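Probable disease resistance protein At5g66900 (Arabidopsis thaliana, PDB 7L7W) serves as a helper immune receptor of the plant NB-LRR family, forming calcium-permeable nonselective cation channels, and is represented here by its N-terminal RPW8-like coiled-coil domain. Local coordinates at residues K70-L75 / L112-I117. The protein carries 2 engineered substitutions. Numbering follows the deposited sequence.
Sequences KELKEL and LKFCQI
Phe114 and Leu75 both hold CG anti to the backbone N (chi1 -171° and 179°), so the phenyl ring reaches out from the end of helix 97-114 and the isobutyl group from the start of helix 70-88, and the two side chains cross at about a right angle. Leu75 lies over one face of the ring: its CD1 makes a CH-pi contact 3.6 Å from the centroid of the Phe114 ring, 15° off the normal and displaced slightly toward the rim. Lower on the same side chain, Leu75 CB meets Phe114 CZ at 3.5 Å, while Leu75 CD2 touches CZ and CE2. At the ring edge, near its plane, Leu72 CD2 approaches Phe114 CZ at 4.1 Å, and the backbone O of Glu71, already the acceptor for Leu75 N within the helix, lies 3.4 Å from Phe114 CE1. The contact joins two helices of the four-helix bundle of the RPW8-type coiled-coil domain; helix 38-60 also packs here, through Leu54 against both Phe114 and Ile117. At this end of the bundle the chain leaves helix 97-114 through a type I beta turn from Phe114 to Ile117, which brings Ile117 back toward helix 70-88. Ile117 holds CG1 anti to its backbone N, and Ile117 CD1 rests on the aliphatic part of Glu71, 3.9 Å from Glu71 CB. The Glu71 chain bends at chi2, carrying its carboxylate away to a salt bridge with Arg125 of helix 119-127. Glu74, with CG lying between its own backbone N and carbonyl carbon and the chain extended beyond it, places OE2 in the plane of the Phe114 ring at its edge, 3.7 Å from Phe114 CD1. The same OE2 lies 4.0 Å from Lys113 NZ, too long for a salt bridge, though the opposite charges probably attract.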
loop_
_atom_site.group_PDB
_atom_site.type_symbol
_atom_site.label_atom_id
_atom_site.label_comp_id
_atom_site.label_asym_id
_atom_site.label_seq_id
_atom_site.Cartn_x
_atom_site.Cartn_y
_atom_site.Cartn_z
ATOM N N LYS A 70 -19.599 -34.656 3.918
ATOM C CA LYS A 70 -19.429 -33.392 3.203
ATOM C C LYS A 70 -19.130 -32.234 4.149
ATOM O O LYS A 70 -18.389 -31.310 3.786
ATOM C CB LYS A 70 -20.668 -33.094 2.350
ATOM C CG LYS A 70 -21.800 -32.352 3.052
ATOM C CD LYS A 70 -22.569 -31.449 2.072
ATOM C CE LYS A 70 -23.813 -30.814 2.719
ATOM N NZ LYS A 70 -23.541 -30.128 4.034
ATOM N N GLU A 71 -19.661 -32.274 5.371
ATOM C CA GLU A 71 -19.363 -31.213 6.323
ATOM C C GLU A 71 -17.891 -31.232 6.720
ATOM O O GLU A 71 -17.232 -30.189 6.712
ATOM C CB GLU A 71 -20.272 -31.336 7.544
ATOM C CG GLU A 71 -21.769 -31.265 7.211
ATOM C CD GLU A 71 -22.426 -32.650 7.047
ATOM O OE1 GLU A 71 -21.724 -33.624 6.677
ATOM O OE2 GLU A 71 -23.654 -32.763 7.291
ATOM N N LEU A 72 -17.338 -32.409 7.021
ATOM C CA LEU A 72 -15.939 -32.464 7.448
ATOM C C LEU A 72 -14.970 -32.294 6.274
ATOM O O LEU A 72 -13.859 -31.768 6.446
ATOM C CB LEU A 72 -15.691 -33.770 8.204
ATOM C CG LEU A 72 -16.591 -33.821 9.449
ATOM C CD1 LEU A 72 -16.223 -34.955 10.409
ATOM C CD2 LEU A 72 -16.561 -32.478 10.186
ATOM N N LYS A 73 -15.381 -32.692 5.072
ATOM C CA LYS A 73 -14.568 -32.395 3.906
ATOM C C LYS A 73 -14.541 -30.891 3.638
ATOM O O LYS A 73 -13.495 -30.347 3.256
ATOM C CB LYS A 73 -15.081 -33.193 2.701
ATOM C CG LYS A 73 -14.016 -33.469 1.642
ATOM C CD LYS A 73 -13.103 -34.644 2.038
ATOM C CE LYS A 73 -11.756 -34.567 1.292
ATOM N NZ LYS A 73 -10.684 -33.822 2.044
ATOM N N GLU A 74 -15.648 -30.187 3.898
ATOM C CA GLU A 74 -15.617 -28.738 3.733
ATOM C C GLU A 74 -14.870 -28.049 4.874
ATOM O O GLU A 74 -14.312 -26.967 4.672
ATOM C CB GLU A 74 -17.034 -28.178 3.603
ATOM C CG GLU A 74 -17.682 -27.795 4.928
ATOM C CD GLU A 74 -18.956 -26.980 4.753
ATOM O OE1 GLU A 74 -19.458 -26.909 3.598
ATOM O OE2 GLU A 74 -19.451 -26.425 5.773
ATOM N N LEU A 75 -14.837 -28.644 6.067
ATOM C CA LEU A 75 -13.969 -28.120 7.118
ATOM C C LEU A 75 -12.510 -28.199 6.691
ATOM O O LEU A 75 -11.752 -27.223 6.828
ATOM C CB LEU A 75 -14.177 -28.891 8.420
ATOM C CG LEU A 75 -13.299 -28.432 9.588
ATOM C CD1 LEU A 75 -13.587 -26.970 9.920
ATOM C CD2 LEU A 75 -13.457 -29.323 10.836
ATOM N N LEU A 112 -16.889 -19.131 10.656
ATOM C CA LEU A 112 -17.882 -18.822 11.670
ATOM C C LEU A 112 -19.144 -19.649 11.466
ATOM O O LEU A 112 -19.668 -20.232 12.425
ATOM C CB LEU A 112 -18.198 -17.329 11.668
ATOM C CG LEU A 112 -17.092 -16.492 12.315
ATOM C CD1 LEU A 112 -17.532 -15.054 12.473
ATOM C CD2 LEU A 112 -16.649 -17.072 13.651
ATOM N N LYS A 113 -19.623 -19.758 10.220
ATOM C CA LYS A 113 -20.843 -20.537 10.027
ATOM C C LYS A 113 -20.615 -21.994 10.400
ATOM O O LYS A 113 -21.492 -22.632 10.993
ATOM C CB LYS A 113 -21.357 -20.430 8.590
ATOM C CG LYS A 113 -22.746 -21.062 8.438
ATOM C CD LYS A 113 -22.964 -21.703 7.067
ATOM C CE LYS A 113 -21.989 -22.857 6.816
ATOM N NZ LYS A 113 -22.608 -24.210 6.981
ATOM N N PHE A 114 -19.417 -22.506 10.132
ATOM C CA PHE A 114 -19.121 -23.878 10.494
ATOM C C PHE A 114 -19.209 -24.090 11.998
ATOM O O PHE A 114 -19.555 -25.185 12.449
ATOM C CB PHE A 114 -17.742 -24.261 9.984
ATOM C CG PHE A 114 -17.456 -25.705 10.121
ATOM C CD1 PHE A 114 -17.706 -26.568 9.066
ATOM C CD2 PHE A 114 -16.975 -26.221 11.320
ATOM C CE1 PHE A 114 -17.468 -27.928 9.198
ATOM C CE2 PHE A 114 -16.739 -27.586 11.467
ATOM C CZ PHE A 114 -16.984 -28.442 10.399
ATOM N N CYS A 115 -18.913 -23.062 12.789
ATOM C CA CYS A 115 -18.989 -23.197 14.239
ATOM C C CYS A 115 -20.415 -23.385 14.750
ATOM O O CYS A 115 -20.593 -23.503 15.966
ATOM C CB CYS A 115 -18.354 -21.977 14.900
ATOM S SG CYS A 115 -16.548 -21.880 14.707
ATOM N N GLN A 116 -21.421 -23.404 13.868
ATOM C CA GLN A 116 -22.788 -23.772 14.222
ATOM C C GLN A 116 -23.106 -25.224 13.856
ATOM O O GLN A 116 -24.278 -25.580 13.671
ATOM C CB GLN A 116 -23.794 -22.834 13.546
ATOM C CG GLN A 116 -23.401 -21.359 13.523
ATOM C CD GLN A 116 -23.252 -20.764 14.919
ATOM O OE1 GLN A 116 -24.075 -21.022 15.805
ATOM N NE2 GLN A 116 -22.209 -19.952 15.116
ATOM N N ILE A 117 -22.090 -26.054 13.720
ATOM C CA ILE A 117 -22.294 -27.439 13.336
ATOM C C ILE A 117 -22.875 -28.205 14.520
ATOM O O ILE A 117 -22.462 -28.018 15.672
ATOM C CB ILE A 117 -20.967 -28.043 12.843
ATOM C CG1 ILE A 117 -21.177 -29.457 12.287
ATOM C CG2 ILE A 117 -19.899 -27.995 13.932
ATOM C CD1 ILE A 117 -21.363 -29.485 10.792
#